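Local coordinates for protein concanavalin B (PDB 6CAF) that may act as a carbohydrate-binding seed protein of jack bean, built on the barrel of the family 18 chitinases, at residues E31-W36 / Y53-I58; F105-G110 / G150-I155; L184-G189 / R204-I209; R212-R217 / E250-Q255. All coordinates share one frame; numbering follows the deposited sequence.

Contact 1: E31-W36 / Y53-I58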
loop_
_atom_site.group_PDB
_atom_site.type_symbol
_atom_site.label_atom_id
_atom_site.label_comp_id
_atom_site.label_asym_id
_atom_site.label_seq_id
_atom_site.Cartn_x
_atom_site.Cartn_y
_atom_site.Cartn_z
ATOM N N GLU A 31 -12.951 3.330 -0.618
ATOM C CA GLU A 31 -12.022 3.169 -1.730
ATOM C C GLU A 31 -11.243 1.882 -1.503
ATOM O O GLU A 31 -10.900 1.590 -0.367
ATOM C CB GLU A 31 -11.077 4.378 -1.821
ATOM C CG GLU A 31 -11.801 5.683 -2.151
ATOM C CD GLU A 31 -10.893 6.921 -2.166
ATOM O OE1 GLU A 31 -9.782 6.894 -1.598
ATOM O OE2 GLU A 31 -11.327 7.927 -2.741
ATOM N N ILE A 32 -10.908 1.173 -2.579
ATOM C CA ILE A 32 -10.193 -0.076 -2.452
ATOM C C ILE A 32 -8.834 0.029 -3.143
ATOM O O ILE A 32 -8.733 0.419 -4.314
ATOM C CB ILE A 32 -10.999 -1.243 -3.056
ATOM C CG1 ILE A 32 -12.397 -1.288 -2.444
ATOM C CG2 ILE A 32 -10.244 -2.554 -2.858
ATOM C CD1 ILE A 32 -13.278 -2.403 -2.994
ATOM N N ALA A 33 -7.800 -0.367 -2.414
ATOM C CA ALA A 33 -6.459 -0.479 -2.960
ATOM C C ALA A 33 -6.112 -1.970 -3.080
ATOM O O ALA A 33 -6.667 -2.804 -2.350
ATOM C CB ALA A 33 -5.468 0.186 -2.005
ATOM N N VAL A 34 -5.169 -2.279 -3.966
ATOM C CA VAL A 34 -4.749 -3.654 -4.132
ATOM C C VAL A 34 -3.272 -3.713 -4.466
ATOM O O VAL A 34 -2.741 -2.825 -5.143
ATOM C CB VAL A 34 -5.586 -4.347 -5.222
ATOM C CG1 VAL A 34 -5.304 -3.783 -6.607
ATOM C CG2 VAL A 34 -5.434 -5.860 -5.207
ATOM N N TYR A 35 -2.624 -4.767 -3.986
ATOM C CA TYR A 35 -1.242 -5.068 -4.319
ATOM C C TYR A 35 -1.162 -5.912 -5.584
ATOM O O TYR A 35 -1.846 -6.927 -5.727
ATOM C CB TYR A 35 -0.561 -5.797 -3.182
ATOM C CG TYR A 35 -0.332 -4.977 -1.936
ATOM C CD1 TYR A 35 -1.331 -4.807 -0.991
ATOM C CD2 TYR A 35 0.875 -4.368 -1.707
ATOM C CE1 TYR A 35 -1.133 -4.071 0.158
ATOM C CE2 TYR A 35 1.086 -3.646 -0.554
ATOM C CZ TYR A 35 0.113 -3.488 0.373
ATOM O OH TYR A 35 0.384 -2.754 1.517
ATOM N N TRP A 36 -0.282 -5.481 -6.477
ATOM C CA TRP A 36 -0.045 -6.127 -7.755
ATOM C C TRP A 36 1.437 -6.234 -8.022
ATOM O O TRP A 36 2.158 -5.274 -7.818
ATOM C CB TRP A 36 -0.719 -5.321 -8.875
ATOM C CG TRP A 36 -0.493 -5.910 -10.230
ATOM C CD1 TRP A 36 -1.297 -6.827 -10.857
ATOM C CD2 TRP A 36 0.639 -5.695 -11.092
ATOM N NE1 TRP A 36 -0.721 -7.199 -12.054
ATOM C CE2 TRP A 36 0.472 -6.529 -12.204
ATOM C CE3 TRP A 36 1.750 -4.856 -11.053
ATOM C CZ2 TRP A 36 1.390 -6.565 -13.241
ATOM C CZ3 TRP A 36 2.657 -4.905 -12.057
ATOM C CH2 TRP A 36 2.477 -5.737 -13.142
ATOM N N TYR A 53 -10.751 -0.850 -8.183
ATOM C CA TYR A 53 -9.673 -0.304 -7.387
ATOM C C TYR A 53 -9.444 1.176 -7.675
ATOM O O TYR A 53 -9.399 1.613 -8.830
ATOM C CB TYR A 53 -8.387 -1.058 -7.693
ATOM C CG TYR A 53 -8.519 -2.561 -7.658
ATOM C CD1 TYR A 53 -8.811 -3.240 -6.482
ATOM C CD2 TYR A 53 -8.394 -3.304 -8.821
ATOM C CE1 TYR A 53 -8.923 -4.614 -6.442
ATOM C CE2 TYR A 53 -8.485 -4.680 -8.786
ATOM C CZ TYR A 53 -8.744 -5.328 -7.603
ATOM O OH TYR A 53 -8.769 -6.706 -7.567
ATOM N N LYS A 54 -9.284 1.933 -6.611
ATOM C CA LYS A 54 -8.824 3.302 -6.709
ATOM C C LYS A 54 -7.311 3.466 -6.682
ATOM O O LYS A 54 -6.805 4.457 -7.184
ATOM C CB LYS A 54 -9.433 4.152 -5.599
ATOM C CG LYS A 54 -9.212 5.649 -5.696
ATOM C CD LYS A 54 -10.429 6.452 -6.076
ATOM C CE LYS A 54 -10.077 7.937 -6.036
ATOM N NZ LYS A 54 -9.088 8.240 -4.959
ATOM N N ILE A 55 -6.633 2.497 -6.091
ATOM C CA ILE A 55 -5.192 2.519 -5.905
ATOM C C ILE A 55 -4.652 1.124 -6.233
ATOM O O ILE A 55 -5.189 0.134 -5.749
ATOM C CB ILE A 55 -4.830 2.885 -4.452
ATOM C CG1 ILE A 55 -5.278 4.306 -4.114
ATOM C CG2 ILE A 55 -3.356 2.657 -4.207
ATOM C CD1 ILE A 55 -5.222 4.628 -2.638
ATOM N N VAL A 56 -3.571 1.092 -7.005
ATOM C CA VAL A 56 -2.818 -0.134 -7.216
ATOM C C VAL A 56 -1.388 0.122 -6.758
ATOM O O VAL A 56 -0.740 1.084 -7.192
ATOM C CB VAL A 56 -2.844 -0.571 -8.694
ATOM C CG1 VAL A 56 -1.992 -1.797 -8.917
ATOM C CG2 VAL A 56 -4.263 -0.826 -9.128
ATOM N N PHE A 57 -0.900 -0.756 -5.893
ATOM C CA PHE A 57 0.486 -0.730 -5.438
ATOM C C PHE A 57 1.310 -1.687 -6.297
ATOM O O PHE A 57 1.103 -2.910 -6.236
ATOM C CB PHE A 57 0.621 -1.225 -3.995
ATOM C CG PHE A 57 -0.195 -0.496 -2.976
ATOM C CD1 PHE A 57 -0.010 0.849 -2.724
ATOM C CD2 PHE A 57 -1.110 -1.188 -2.210
ATOM C CE1 PHE A 57 -0.726 1.469 -1.728
ATOM C CE2 PHE A 57 -1.803 -0.565 -1.203
ATOM C CZ PHE A 57 -1.637 0.775 -0.970
ATOM N N ILE A 58 2.238 -1.166 -7.104
ATOM C CA ILE A 58 3.187 -2.011 -7.826
ATOM C C ILE A 58 4.230 -2.489 -6.823
ATOM O O ILE A 58 4.932 -1.665 -6.201
ATOM C CB ILE A 58 3.846 -1.272 -8.999
ATOM C CG1 ILE A 58 2.774 -0.888 -10.033
ATOM C CG2 ILE A 58 4.927 -2.117 -9.605
ATOM C CD1 ILE A 58 3.283 -0.093 -11.198
#

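Contact 2: F105-G110 / G150-I155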
loop_
_atom_site.group_PDB
_atom_site.type_symbol
_atom_site.label_atom_id
_atom_site.label_comp_id
_atom_site.label_asym_id
_atom_site.label_seq_id
_atom_site.Cartn_x
_atom_site.Cartn_y
_atom_site.Cartn_z
ATOM N N PHE A 105 0.845 3.443 -7.368
ATOM C CA PHE A 105 1.936 3.714 -6.455
ATOM C C PHE A 105 3.048 2.696 -6.689
ATOM O O PHE A 105 2.777 1.578 -7.134
ATOM C CB PHE A 105 1.478 3.528 -5.007
ATOM C CG PHE A 105 0.658 4.629 -4.396
ATOM C CD1 PHE A 105 -0.422 5.170 -4.968
ATOM C CD2 PHE A 105 0.991 5.080 -3.149
ATOM C CE1 PHE A 105 -1.177 6.129 -4.331
ATOM C CE2 PHE A 105 0.248 6.041 -2.503
ATOM C CZ PHE A 105 -0.877 6.539 -3.089
ATOM N N LEU A 106 4.284 3.071 -6.333
ATOM C CA LEU A 106 5.338 2.092 -6.143
ATOM C C LEU A 106 5.434 1.730 -4.674
ATOM O O LEU A 106 5.566 2.620 -3.833
ATOM C CB LEU A 106 6.695 2.632 -6.619
ATOM C CG LEU A 106 7.851 1.659 -6.490
ATOM C CD1 LEU A 106 7.710 0.463 -7.402
ATOM C CD2 LEU A 106 9.159 2.386 -6.732
ATOM N N ALA A 107 5.363 0.439 -4.378
ATOM C CA ALA A 107 5.533 -0.026 -3.003
ATOM C C ALA A 107 6.979 -0.434 -2.742
ATOM O O ALA A 107 7.564 -1.249 -3.470
ATOM C CB ALA A 107 4.613 -1.190 -2.715
ATOM N N LEU A 108 7.537 0.137 -1.676
ATOM C CA LEU A 108 8.824 -0.241 -1.163
ATOM C C LEU A 108 8.673 -1.346 -0.152
ATOM O O LEU A 108 7.766 -1.307 0.681
ATOM C CB LEU A 108 9.470 0.954 -0.431
ATOM C CG LEU A 108 9.482 2.296 -1.142
ATOM C CD1 LEU A 108 10.144 3.343 -0.275
ATOM C CD2 LEU A 108 10.193 2.181 -2.472
ATOM N N GLY A 109 9.617 -2.288 -0.177
ATOM C CA GLY A 109 9.740 -3.245 0.912
ATOM C C GLY A 109 9.026 -4.547 0.605
ATOM O O GLY A 109 9.356 -5.228 -0.359
ATOM N N GLY A 110 8.037 -4.879 1.433
ATOM C CA GLY A 110 7.285 -6.112 1.296
ATOM C C GLY A 110 7.850 -7.249 2.119
ATOM O O GLY A 110 8.738 -7.069 2.952
ATOM N N GLY A 150 2.273 7.893 -6.204
ATOM C CA GLY A 150 2.756 7.870 -4.851
ATOM C C GLY A 150 3.782 6.797 -4.585
ATOM O O GLY A 150 4.053 5.948 -5.425
ATOM N N ILE A 151 4.330 6.860 -3.369
ATOM C CA ILE A 151 5.278 5.889 -2.854
ATOM C C ILE A 151 4.662 5.326 -1.582
ATOM O O ILE A 151 4.245 6.083 -0.683
ATOM C CB ILE A 151 6.652 6.517 -2.520
ATOM C CG1 ILE A 151 7.267 7.179 -3.751
ATOM C CG2 ILE A 151 7.577 5.485 -1.902
ATOM C CD1 ILE A 151 7.619 6.283 -4.910
ATOM N N HIS A 152 4.620 3.981 -1.519
ATOM C CA HIS A 152 4.016 3.252 -0.419
ATOM C C HIS A 152 5.091 2.513 0.375
ATOM O O HIS A 152 5.865 1.731 -0.166
ATOM C CB HIS A 152 3.012 2.279 -0.990
ATOM C CG HIS A 152 2.316 1.429 -0.003
ATOM N ND1 HIS A 152 1.562 1.945 1.017
ATOM C CD2 HIS A 152 2.155 0.091 0.044
ATOM C CE1 HIS A 152 0.978 0.955 1.664
ATOM N NE2 HIS A 152 1.314 -0.176 1.079
ATOM N N PHE A 153 5.145 2.808 1.677
ATOM C CA PHE A 153 6.158 2.263 2.573
ATOM C C PHE A 153 5.633 0.973 3.212
ATOM O O PHE A 153 5.051 0.994 4.303
ATOM C CB PHE A 153 6.484 3.272 3.676
ATOM C CG PHE A 153 7.373 4.419 3.293
ATOM C CD1 PHE A 153 7.085 5.242 2.230
ATOM C CD2 PHE A 153 8.468 4.713 4.094
ATOM C CE1 PHE A 153 7.897 6.319 1.955
ATOM C CE2 PHE A 153 9.241 5.812 3.850
ATOM C CZ PHE A 153 8.974 6.601 2.768
ATOM N N ASP A 154 5.869 -0.167 2.569
ATOM C CA ASP A 154 5.414 -1.450 3.116
ATOM C C ASP A 154 6.586 -2.084 3.873
ATOM O O ASP A 154 7.158 -3.120 3.477
ATOM C CB ASP A 154 4.851 -2.365 2.024
ATOM C CG ASP A 154 3.997 -3.472 2.556
ATOM O OD1 ASP A 154 3.989 -3.730 3.773
ATOM O OD2 ASP A 154 3.350 -4.149 1.720
ATOM N N ILE A 155 6.968 -1.420 4.947
ATOM C CA ILE A 155 8.203 -1.737 5.625
ATOM C C ILE A 155 7.914 -2.765 6.706
ATOM O O ILE A 155 7.654 -2.433 7.862
ATOM C CB ILE A 155 8.874 -0.466 6.169
ATOM C CG1 ILE A 155 9.023 0.613 5.064
ATOM C CG2 ILE A 155 10.202 -0.781 6.834
ATOM C CD1 ILE A 155 9.688 0.138 3.809
#

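Contact 3: L184-G189 / R204-I209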
loop_
_atom_site.group_PDB
_atom_site.type_symbol
_atom_site.label_atom_id
_atom_site.label_comp_id
_atom_site.label_asym_id
_atom_site.label_seq_id
_atom_site.Cartn_x
_atom_site.Cartn_y
_atom_site.Cartn_z
ATOM N N LEU A 184 2.155 9.913 -0.267
ATOM C CA LEU A 184 3.027 9.094 0.541
ATOM C C LEU A 184 2.157 8.242 1.454
ATOM O O LEU A 184 1.255 8.749 2.133
ATOM C CB LEU A 184 3.965 9.979 1.342
ATOM C CG LEU A 184 4.959 10.718 0.461
ATOM C CD1 LEU A 184 5.568 11.909 1.147
ATOM C CD2 LEU A 184 6.021 9.784 -0.056
ATOM N N SER A 185 2.406 6.937 1.489
ATOM C CA SER A 185 1.586 6.047 2.321
ATOM C C SER A 185 2.439 5.012 2.997
ATOM O O SER A 185 3.598 4.816 2.633
ATOM C CB SER A 185 0.511 5.403 1.482
ATOM O OG SER A 185 1.029 4.616 0.468
ATOM N N ALA A 186 1.847 4.352 3.984
ATOM C CA ALA A 186 2.534 3.335 4.769
ATOM C C ALA A 186 1.623 2.164 5.044
ATOM O O ALA A 186 0.400 2.326 5.081
ATOM C CB ALA A 186 3.008 3.899 6.072
ATOM N N ALA A 187 2.235 1.012 5.301
ATOM C CA ALA A 187 1.491 -0.198 5.714
ATOM C C ALA A 187 2.117 -0.783 6.979
ATOM O O ALA A 187 2.834 -1.786 6.925
ATOM C CB ALA A 187 1.451 -1.235 4.612
ATOM N N PRO A 188 1.858 -0.165 8.128
ATOM C CA PRO A 188 2.321 -0.751 9.394
ATOM C C PRO A 188 1.546 -2.006 9.765
ATOM O O PRO A 188 0.442 -2.237 9.271
ATOM C CB PRO A 188 2.057 0.371 10.396
ATOM C CG PRO A 188 0.826 1.023 9.851
ATOM C CD PRO A 188 1.020 1.022 8.351
ATOM N N GLY A 189 2.104 -2.754 10.702
ATOM C CA GLY A 189 1.348 -3.821 11.342
ATOM C C GLY A 189 0.256 -3.270 12.242
ATOM O O GLY A 189 0.208 -2.096 12.511
ATOM N N ARG A 204 3.802 12.765 10.685
ATOM C CA ARG A 204 2.552 13.249 10.094
ATOM C C ARG A 204 2.637 13.505 8.601
ATOM O O ARG A 204 1.712 14.098 8.026
ATOM C CB ARG A 204 1.995 14.466 10.846
ATOM C CG ARG A 204 1.971 14.232 12.336
ATOM C CD ARG A 204 1.318 15.364 13.100
ATOM N NE ARG A 204 1.368 15.067 14.532
ATOM C CZ ARG A 204 0.876 15.820 15.486
ATOM N NH1 ARG A 204 0.220 16.909 15.192
ATOM N NH2 ARG A 204 1.070 15.469 16.743
ATOM N N HIS A 205 3.687 13.003 7.942
ATOM C CA HIS A 205 3.824 13.247 6.513
ATOM C C HIS A 205 3.096 12.268 5.637
ATOM O O HIS A 205 2.881 12.572 4.472
ATOM C CB HIS A 205 5.273 13.206 6.016
ATOM C CG HIS A 205 6.171 14.223 6.581
ATOM N ND1 HIS A 205 5.772 15.497 6.839
ATOM C CD2 HIS A 205 7.482 14.158 6.916
ATOM C CE1 HIS A 205 6.784 16.187 7.319
ATOM N NE2 HIS A 205 7.856 15.413 7.319
ATOM N N PHE A 206 2.702 11.106 6.158
ATOM C CA PHE A 206 1.964 10.191 5.322
ATOM C C PHE A 206 0.562 10.722 5.040
ATOM O O PHE A 206 -0.156 11.146 5.938
ATOM C CB PHE A 206 1.842 8.795 5.924
ATOM C CG PHE A 206 3.129 8.014 5.986
ATOM C CD1 PHE A 206 3.782 7.648 4.826
ATOM C CD2 PHE A 206 3.669 7.616 7.199
ATOM C CE1 PHE A 206 4.932 6.891 4.871
ATOM C CE2 PHE A 206 4.832 6.867 7.236
ATOM C CZ PHE A 206 5.453 6.496 6.076
ATOM N N ASP A 207 0.177 10.633 3.775
ATOM C CA ASP A 207 -1.196 10.880 3.373
ATOM C C ASP A 207 -2.163 9.787 3.808
ATOM O O ASP A 207 -3.309 10.079 4.181
ATOM C CB ASP A 207 -1.282 11.070 1.854
ATOM C CG ASP A 207 -0.481 12.265 1.373
ATOM O OD1 ASP A 207 -1.039 13.377 1.536
ATOM O OD2 ASP A 207 0.631 12.056 0.861
ATOM N N TYR A 208 -1.710 8.539 3.717
ATOM C CA TYR A 208 -2.568 7.401 3.974
ATOM C C TYR A 208 -1.813 6.372 4.798
ATOM O O TYR A 208 -0.618 6.135 4.551
ATOM C CB TYR A 208 -2.967 6.701 2.688
ATOM C CG TYR A 208 -3.717 7.488 1.675
ATOM C CD1 TYR A 208 -4.733 8.337 2.026
ATOM C CD2 TYR A 208 -3.475 7.268 0.321
ATOM C CE1 TYR A 208 -5.466 9.028 1.050
ATOM C CE2 TYR A 208 -4.224 7.888 -0.664
ATOM C CZ TYR A 208 -5.198 8.809 -0.299
ATOM O OH TYR A 208 -5.914 9.416 -1.318
ATOM N N ILE A 209 -2.537 5.728 5.710
ATOM C CA ILE A 209 -1.996 4.631 6.489
ATOM C C ILE A 209 -2.889 3.416 6.269
ATOM O O ILE A 209 -4.096 3.464 6.519
ATOM C CB ILE A 209 -1.968 4.970 7.994
ATOM C CG1 ILE A 209 -1.207 6.270 8.261
ATOM C CG2 ILE A 209 -1.425 3.815 8.796
ATOM C CD1 ILE A 209 0.256 6.190 7.991
#

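Contact 4: R212-R217 / E250-Q255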
loop_
_atom_site.group_PDB
_atom_site.type_symbol
_atom_site.label_atom_id
_atom_site.label_comp_id
_atom_site.label_asym_id
_atom_site.label_seq_id
_atom_site.Cartn_x
_atom_site.Cartn_y
_atom_site.Cartn_z
ATOM N N ARG A 212 -2.188 -3.152 8.618
ATOM C CA ARG A 212 -2.275 -4.567 8.273
ATOM C C ARG A 212 -2.894 -5.377 9.399
ATOM O O ARG A 212 -2.213 -5.805 10.337
ATOM C CB ARG A 212 -0.894 -5.102 7.900
ATOM C CG ARG A 212 -0.332 -4.463 6.657
ATOM C CD ARG A 212 0.984 -5.059 6.213
ATOM N NE ARG A 212 2.081 -4.486 6.931
ATOM C CZ ARG A 212 2.778 -5.071 7.892
ATOM N NH1 ARG A 212 2.510 -6.291 8.277
ATOM N NH2 ARG A 212 3.749 -4.401 8.465
ATOM N N PHE A 213 -4.199 -5.547 9.298
ATOM C CA PHE A 213 -4.970 -6.248 10.322
ATOM C C PHE A 213 -4.991 -7.757 10.036
ATOM O O PHE A 213 -6.039 -8.360 9.860
ATOM C CB PHE A 213 -6.417 -5.704 10.395
ATOM C CG PHE A 213 -6.523 -4.298 10.941
ATOM C CD1 PHE A 213 -6.402 -4.048 12.294
ATOM C CD2 PHE A 213 -6.769 -3.242 10.110
ATOM C CE1 PHE A 213 -6.543 -2.771 12.804
ATOM C CE2 PHE A 213 -6.902 -1.977 10.612
ATOM C CZ PHE A 213 -6.755 -1.736 11.956
ATOM N N TYR A 214 -3.816 -8.373 9.989
ATOM C CA TYR A 214 -3.755 -9.802 9.757
ATOM C C TYR A 214 -2.377 -10.284 10.157
ATOM O O TYR A 214 -1.441 -9.486 10.347
ATOM C CB TYR A 214 -4.088 -10.138 8.280
ATOM C CG TYR A 214 -3.206 -9.485 7.230
ATOM C CD1 TYR A 214 -3.451 -8.218 6.802
ATOM C CD2 TYR A 214 -2.185 -10.188 6.601
ATOM C CE1 TYR A 214 -2.648 -7.616 5.846
ATOM C CE2 TYR A 214 -1.431 -9.616 5.583
ATOM C CZ TYR A 214 -1.647 -8.310 5.228
ATOM O OH TYR A 214 -0.869 -7.719 4.243
ATOM N N ASN A 215 -2.272 -11.600 10.300
ATOM C CA ASN A 215 -1.066 -12.231 10.813
ATOM C C ASN A 215 -0.656 -11.675 12.195
ATOM O O ASN A 215 0.518 -11.609 12.530
ATOM C CB ASN A 215 0.051 -12.204 9.758
ATOM C CG ASN A 215 -0.299 -13.046 8.476
ATOM O OD1 ASN A 215 -1.117 -14.010 8.505
ATOM N ND2 ASN A 215 0.314 -12.663 7.336
ATOM N N ASP A 216 -1.658 -11.351 13.023
ATOM C CA ASP A 216 -1.399 -10.906 14.393
ATOM C C ASP A 216 -2.641 -11.095 15.230
ATOM O O ASP A 216 -3.599 -10.325 15.120
ATOM C CB ASP A 216 -0.961 -9.438 14.437
ATOM C CG ASP A 216 -0.484 -9.014 15.828
ATOM O OD1 ASP A 216 -0.856 -9.655 16.818
ATOM O OD2 ASP A 216 0.282 -8.046 15.940
ATOM N N ARG A 217 -2.635 -12.134 16.069
ATOM C CA ARG A 217 -3.805 -12.448 16.839
ATOM C C ARG A 217 -4.228 -11.342 17.800
ATOM O O ARG A 217 -5.369 -11.322 18.250
ATOM C CB ARG A 217 -3.617 -13.755 17.593
ATOM C CG ARG A 217 -3.458 -14.969 16.689
ATOM C CD ARG A 217 -3.167 -16.259 17.452
ATOM N NE ARG A 217 -3.079 -17.418 16.560
ATOM C CZ ARG A 217 -1.982 -17.785 15.898
ATOM N NH1 ARG A 217 -0.864 -17.080 16.018
ATOM N NH2 ARG A 217 -1.997 -18.860 15.113
ATOM N N GLU A 250 -5.940 -2.799 5.798
ATOM C CA GLU A 250 -5.336 -3.739 4.863
ATOM C C GLU A 250 -5.649 -5.145 5.346
ATOM O O GLU A 250 -5.394 -5.484 6.506
ATOM C CB GLU A 250 -3.836 -3.545 4.702
ATOM C CG GLU A 250 -3.264 -4.521 3.713
ATOM C CD GLU A 250 -1.805 -4.306 3.436
ATOM O OE1 GLU A 250 -1.446 -3.137 3.199
ATOM O OE2 GLU A 250 -1.049 -5.299 3.338
ATOM N N LEU A 251 -6.219 -5.924 4.439
ATOM C CA LEU A 251 -6.774 -7.226 4.763
ATOM C C LEU A 251 -6.349 -8.232 3.705
ATOM O O LEU A 251 -6.091 -7.879 2.544
ATOM C CB LEU A 251 -8.300 -7.125 4.735
ATOM C CG LEU A 251 -8.921 -6.209 5.800
ATOM C CD1 LEU A 251 -10.404 -6.008 5.527
ATOM C CD2 LEU A 251 -8.636 -6.762 7.170
ATOM N N PRO A 252 -6.319 -9.508 4.088
ATOM C CA PRO A 252 -6.051 -10.540 3.096
ATOM C C PRO A 252 -7.301 -10.827 2.285
ATOM O O PRO A 252 -8.400 -10.859 2.831
ATOM C CB PRO A 252 -5.674 -11.751 3.948
ATOM C CG PRO A 252 -6.345 -11.535 5.243
ATOM C CD PRO A 252 -6.520 -10.067 5.435
ATOM N N ALA A 253 -7.132 -11.069 0.987
ATOM C CA ALA A 253 -8.309 -11.280 0.143
ATOM C C ALA A 253 -8.753 -12.722 0.077
ATOM O O ALA A 253 -9.756 -13.011 -0.560
ATOM C CB ALA A 253 -8.086 -10.725 -1.249
ATOM N N SER A 254 -8.024 -13.626 0.728
ATOM C CA SER A 254 -8.445 -15.008 0.831
ATOM C C SER A 254 -7.920 -15.571 2.139
ATOM O O SER A 254 -6.994 -15.017 2.720
ATOM C CB SER A 254 -7.873 -15.826 -0.318
ATOM O OG SER A 254 -6.487 -15.983 -0.157
ATOM N N GLN A 255 -8.493 -16.666 2.600
ATOM C CA GLN A 255 -7.919 -17.342 3.755
ATOM C C GLN A 255 -6.462 -17.772 3.526
ATOM O O GLN A 255 -5.653 -17.726 4.455
ATOM C CB GLN A 255 -8.765 -18.546 4.156
ATOM C CG GLN A 255 -10.054 -18.159 4.839
ATOM C CD GLN A 255 -11.105 -19.254 4.783
ATOM O OE1 GLN A 255 -12.301 -18.986 4.878
ATOM N NE2 GLN A 255 -10.662 -20.494 4.621
#

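Contact 1: E31-W36 / Y53-I58
Val34 packs on Tyr53: its CG1 methyl stands over the middle of the phenol ring, 3.5 Å from the ring centroid. A chi1 of 68° places that methyl between the backbone N and the carbonyl carbon, from where it reaches the ring. On the opposite face of the parallel strand pair, Phe57 brings CD2 over the face of the Tyr35 ring, 3.7 Å from Tyr35 CZ, with the ring planes inclined at 44°. Ala33 CB fills in beside Phe57 CE2 at 3.8 Å. Phe57 N binds Val34 O at 2.9 Å between these two layers. The Glu31 and Lys54 end is looser. Ile32 O accepts Lys54 N but only weakly Ile55 N, at 3.4 Å, and Lys54, partly exposed, sets NZ above the plane of the Glu31 carboxylate, 3.2 Å from Glu31 OE2, in a salt bridge. The Tyr35 hydroxyl is bonded to both Glu250 and His152; a phenylalanine here would probably leave those two groups without their common partner. Helix 44-49, the connection of this beta-alpha-beta unit, packs on Trp36 and Val56, helix 300-308 on Ile32 and Tyr53, and strand 284-290 pairs with the other edge of 31-36.

Contact 2: F105-G110 / G150-I155
Phe105 lays one ring face over the backbone of Gly150, whose CA sits 3.8 Å from the ring centroid; a side chain on Gly150 would run into Phe105 CE2. The His152 imidazole offers its edge, where Ala107 CB lies in the ring plane 3.9 Å from His152 CD2, while Phe57 stacks on the ring. Phe153 takes Leu108 CD1 over one face, at 4.3 Å from Phe153 CE1, and meets Phe206 edge-to-face. Leu108 CD1 also touches Ile151 CG2 at 3.7 Å, on the side covered by helix 164-178. Backbone hydrogen bonds of the parallel pair alternate between the strands, from Leu106 N to Gly150 O as far as Gly110 N to Asp154 O, the last 2.8 Å long. Gly109 passes so near Asp154 O that a CB there would collide with it. His152 has both ring nitrogens bonded, ND1 to Ser185 and NE2 to Tyr35, which fixes the rotation of the imidazole, and Asp154 OD1 holds Gln156. In active family 18 chitinases this strand carries the DxxDxDxE motif; here His152 and Gln156 occupy its second acidic and catalytic glutamate positions, consistent with a chitinase-like protein that may bind carbohydrate and probably lacks the usual catalytic acid.

Contact 3: L184-G189 / R204-I209
Asp207 grips Leu184 by two hydrogen bonds. Its OD2 receives Leu184 N at 2.9 Å, through the lone pair facing away from the other carboxylate oxygen, and its own N donates to Leu184 O at 2.7 Å. The side chain can turn back to the amide because CG stands beside the backbone N, anti to the carbonyl carbon (chi1 -62°). Tyr208 N adds a long, weak bond to the same Leu184 O, and beyond it the parallel pairing proper begins with Ala186 N bound to Tyr208 O at 3.1 Å.

Aromatic contact rests on Phe206. Ala186 CB is planted over the centre of its ring, 3.6 Å from the centroid, while Leu184 C lies at the ring edge and Ser185 O comes within 3.3 Å of Phe206 CE1. One alanine methyl thus closes a face of the phenyl group.

Aliphatic packing follows toward the strand ends. Pro188 CG meets Ile209 CG2 at 3.7 Å, the two side chains crossing at about a right angle, and Ile209 CD1 approaches Ala186 CB at 4.1 Å. On the other face of the sheet Ser185 CB touches Tyr208 CB at 3.9 Å.

The pair closes the beta-alpha-beta unit of strand 183-186, helix 198-202 and strand 208-212. That helix packs on Phe206, Pro188 and Ile209, helix 164-178 covers Leu184, and strand 150-154 borders 183-186 on its other side.

Contact 4: R212-R217 / E250-Q255
Arg212 and Glu250 form a parallel bridge, with Phe213 N donating to Glu250 O at 3.0 Å, and an inverse gamma turn centred on Phe213 then bends segment 212-217 off the sheet. The turn brings Tyr214 back against strand 247-252. Glu250 OE2 accepts the Tyr214 hydroxyl at 2.6 Å through its lone pair facing away from OE1, which has Tyr35 as partner; the ring and carboxylate planes are 33° apart. Tyr214 holds CG between the backbone N and the carbonyl carbon (chi1 58°), which lays the ring along the neighbouring strand. Glu250 O sits at the ring edge, 3.4 Å from Tyr214 CD1, and Pro252 lies by one face, its CD 3.7 Å from Tyr214 CB.

The methylene chain of Arg212 lies against the carboxylate, CG 3.5 Å from Glu250 OE2, but the charged ends do not touch (Arg212 NE to Glu250 OE2 4.8 Å), and NE binds Ala187 O. Phe213 CB meets Leu251 CD2 at 4.1 Å, and the Phe213 ring packs on helix 227-239. A leucine in place of Tyr214 would probably leave Glu250 OE2 without its hydroxyl donor and open a gap beside Pro252.

The arrangement belongs to the carboxyl ends of strands 208-212 and 247-252 of a TIM barrel, the end that carries the substrate groove in family 18 chitinases; there a tyrosine just after the strand equivalent to 208-212 commonly contacts the sugar, a role Tyr214 may echo.

The four contacts are parts of one closed parallel barrel and converge on its interior through polar side chains. Tyr35 of contact 1 is the junction: its OH lies 2.5 Å from Glu250 OE1 of contact 4 and 2.8 Å from His152 NE2 of contact 2. The chain of bonds continues from His152 ND1 to Ser185 OG of contact 3, also 2.8 Å, and Ala187 O of contact 3 accepts Arg212 NE of contact 4. Contacts 2 and 4 have centres about 18 Å apart, yet Asp154 OD1 and Arg212 NE come within 3.8 Å, a weak ion pair. This network corresponds to the region where active family 18 chitinases bind and cleave their substrate, and probably marks the equivalent groove here.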